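Local atomic coordinates of hypothetical protein (Mus musculus, PDB entry 1VKB), a protein that probably acts as a gamma-glutamyl cyclotransferase-like enzyme of the AIG2 family, perhaps a gamma-glutamylamine cyclotransferase. Residues E135-F138 and L139-E143. Numbering follows the deposited sequence.
Sequences EWLF and LPYHE
The backbone turns back between W136 and L139, where L139 N donates to W136 O at 3.1 Å, nearly straight at 162° and reaching the oxygen from above the carbonyl plane. The preceding bond, F138 N to E135 O at 3.0 Å, has the same spacing, and beyond L139 the chain opens into an extended run through P140, Y141 and H142. The side chains of W136 and L139 lie alongside each other, pointing the same way, with L139 CD1 4.0 Å from W136 CB and touching the near part of the indole obliquely; both also rest on A57 of strand 54-57, and the indole meets the ring of W64. Y141 reaches back over the turn. With its CG beside the backbone N and anti to the carbonyl carbon (chi1 -62°), the phenol is carried back along the chain until its OH lies 2.6 Å from L137 O, a weak hydrogen bond at most. L137 CB lies 4.0 Å from Y141 OH, while V55 and P53 pack against the Y141 side chain. A phenylalanine here would probably leave L137 O without this hydroxyl beside it, and the end of the ring less firmly held against the turn. Such i to i+3 bonding is characteristic of a 3-10 segment, here a short surface turn in the loop after strand 121-129, leading into an extended run whose side chains pack on strand 54-57 of the gamma-glutamyl cyclotransferase-like fold.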
loop_
_atom_site.group_PDB
_atom_site.type_symbol
_atom_site.label_atom_id
_atom_site.label_comp_id
_atom_site.label_asym_id
_atom_site.label_seq_id
_atom_site.Cartn_x
_atom_site.Cartn_y
_atom_site.Cartn_z
ATOM N N GLU A 135 -18.800 0.117 7.693
ATOM C CA GLU A 135 -19.081 1.559 7.641
ATOM C C GLU A 135 -17.966 2.376 6.962
ATOM O O GLU A 135 -18.166 3.510 6.561
ATOM C CB GLU A 135 -19.421 2.079 9.036
ATOM C CG GLU A 135 -18.262 2.108 10.013
ATOM C CD GLU A 135 -18.073 0.849 10.814
ATOM O OE1 GLU A 135 -18.573 -0.235 10.444
ATOM O OE2 GLU A 135 -17.375 0.944 11.837
ATOM N N TRP A 136 -16.789 1.779 6.778
ATOM C CA TRP A 136 -15.703 2.457 6.078
ATOM C C TRP A 136 -16.017 2.708 4.625
ATOM O O TRP A 136 -15.365 3.531 3.985
ATOM C CB TRP A 136 -14.418 1.695 6.186
ATOM C CG TRP A 136 -13.876 1.532 7.618
ATOM C CD1 TRP A 136 -14.329 2.106 8.754
ATOM C CD2 TRP A 136 -12.701 0.803 7.985
ATOM N NE1 TRP A 136 -13.560 1.722 9.826
ATOM C CE2 TRP A 136 -12.549 0.918 9.376
ATOM C CE3 TRP A 136 -11.742 0.069 7.260
ATOM C CZ2 TRP A 136 -11.481 0.342 10.060
ATOM C CZ3 TRP A 136 -10.703 -0.548 7.966
ATOM C CH2 TRP A 136 -10.596 -0.419 9.318
ATOM N N LEU A 137 -17.031 2.020 4.099
ATOM C CA LEU A 137 -17.475 2.278 2.730
ATOM C C LEU A 137 -18.000 3.673 2.556
ATOM O O LEU A 137 -18.101 4.137 1.427
ATOM C CB LEU A 137 -18.546 1.276 2.285
ATOM C CG LEU A 137 -18.067 -0.165 2.199
ATOM C CD1 LEU A 137 -19.230 -1.136 2.009
ATOM C CD2 LEU A 137 -17.046 -0.360 1.088
ATOM N N PHE A 138 -18.396 4.323 3.652
ATOM C CA PHE A 138 -18.918 5.700 3.595
ATOM C C PHE A 138 -17.886 6.787 3.844
ATOM O O PHE A 138 -18.252 7.959 3.945
ATOM C CB PHE A 138 -20.057 5.849 4.573
ATOM C CG PHE A 138 -21.145 4.876 4.286
ATOM C CD1 PHE A 138 -21.776 4.900 3.075
ATOM C CD2 PHE A 138 -21.410 3.849 5.166
ATOM C CE1 PHE A 138 -22.775 3.972 2.763
ATOM C CE2 PHE A 138 -22.372 2.914 4.872
ATOM C CZ PHE A 138 -23.056 2.971 3.660
ATOM N N LEU A 139 -16.620 6.402 3.922
ATOM C CA LEU A 139 -15.541 7.371 4.141
ATOM C C LEU A 139 -15.070 7.892 2.777
ATOM O O LEU A 139 -15.379 7.298 1.734
ATOM C CB LEU A 139 -14.374 6.730 4.871
ATOM C CG LEU A 139 -14.640 6.367 6.316
ATOM C CD1 LEU A 139 -13.484 5.528 6.832
ATOM C CD2 LEU A 139 -14.809 7.627 7.157
ATOM N N PRO A 140 -14.337 9.004 2.770
ATOM C CA PRO A 140 -13.881 9.560 1.515
ATOM C C PRO A 140 -12.958 8.583 0.777
ATOM O O PRO A 140 -12.151 7.945 1.412
ATOM C CB PRO A 140 -13.101 10.794 1.955
ATOM C CG PRO A 140 -13.727 11.197 3.246
ATOM C CD PRO A 140 -13.986 9.861 3.916
ATOM N N TYR A 141 -13.071 8.510 -0.545
ATOM C CA TYR A 141 -12.198 7.659 -1.363
ATOM C C TYR A 141 -11.113 8.464 -2.012
ATOM O O TYR A 141 -11.390 9.350 -2.812
ATOM C CB TYR A 141 -12.974 6.922 -2.455
ATOM C CG TYR A 141 -14.047 5.956 -1.981
ATOM C CD1 TYR A 141 -14.173 5.558 -0.646
ATOM C CD2 TYR A 141 -14.955 5.434 -2.889
ATOM C CE1 TYR A 141 -15.177 4.661 -0.263
ATOM C CE2 TYR A 141 -15.956 4.544 -2.502
ATOM C CZ TYR A 141 -16.053 4.149 -1.206
ATOM O OH TYR A 141 -17.084 3.294 -0.830
ATOM N N HIS A 142 -9.879 8.139 -1.644
ATOM C CA HIS A 142 -8.699 8.915 -1.990
ATOM C C HIS A 142 -8.040 8.401 -3.236
ATOM O O HIS A 142 -8.002 7.201 -3.492
ATOM C CB HIS A 142 -7.682 8.822 -0.845
ATOM C CG HIS A 142 -8.077 9.599 0.373
ATOM N ND1 HIS A 142 -7.766 10.924 0.533
ATOM C CD2 HIS A 142 -8.833 9.259 1.435
ATOM C CE1 HIS A 142 -8.282 11.359 1.670
ATOM N NE2 HIS A 142 -8.951 10.372 2.228
ATOM N N GLU A 143 -7.455 9.312 -3.989
ATOM C CA GLU A 143 -6.599 8.924 -5.118
ATOM C C GLU A 143 -5.200 8.596 -4.615
ATOM O O GLU A 143 -4.485 7.755 -5.188
ATOM C CB GLU A 143 -6.554 10.051 -6.144
ATOM C CG GLU A 143 -7.889 10.212 -6.866
ATOM C CD GLU A 143 -7.954 11.451 -7.764
ATOM O OE1 GLU A 143 -6.941 12.164 -7.889
ATOM O OE2 GLU A 143 -9.044 11.686 -8.322
#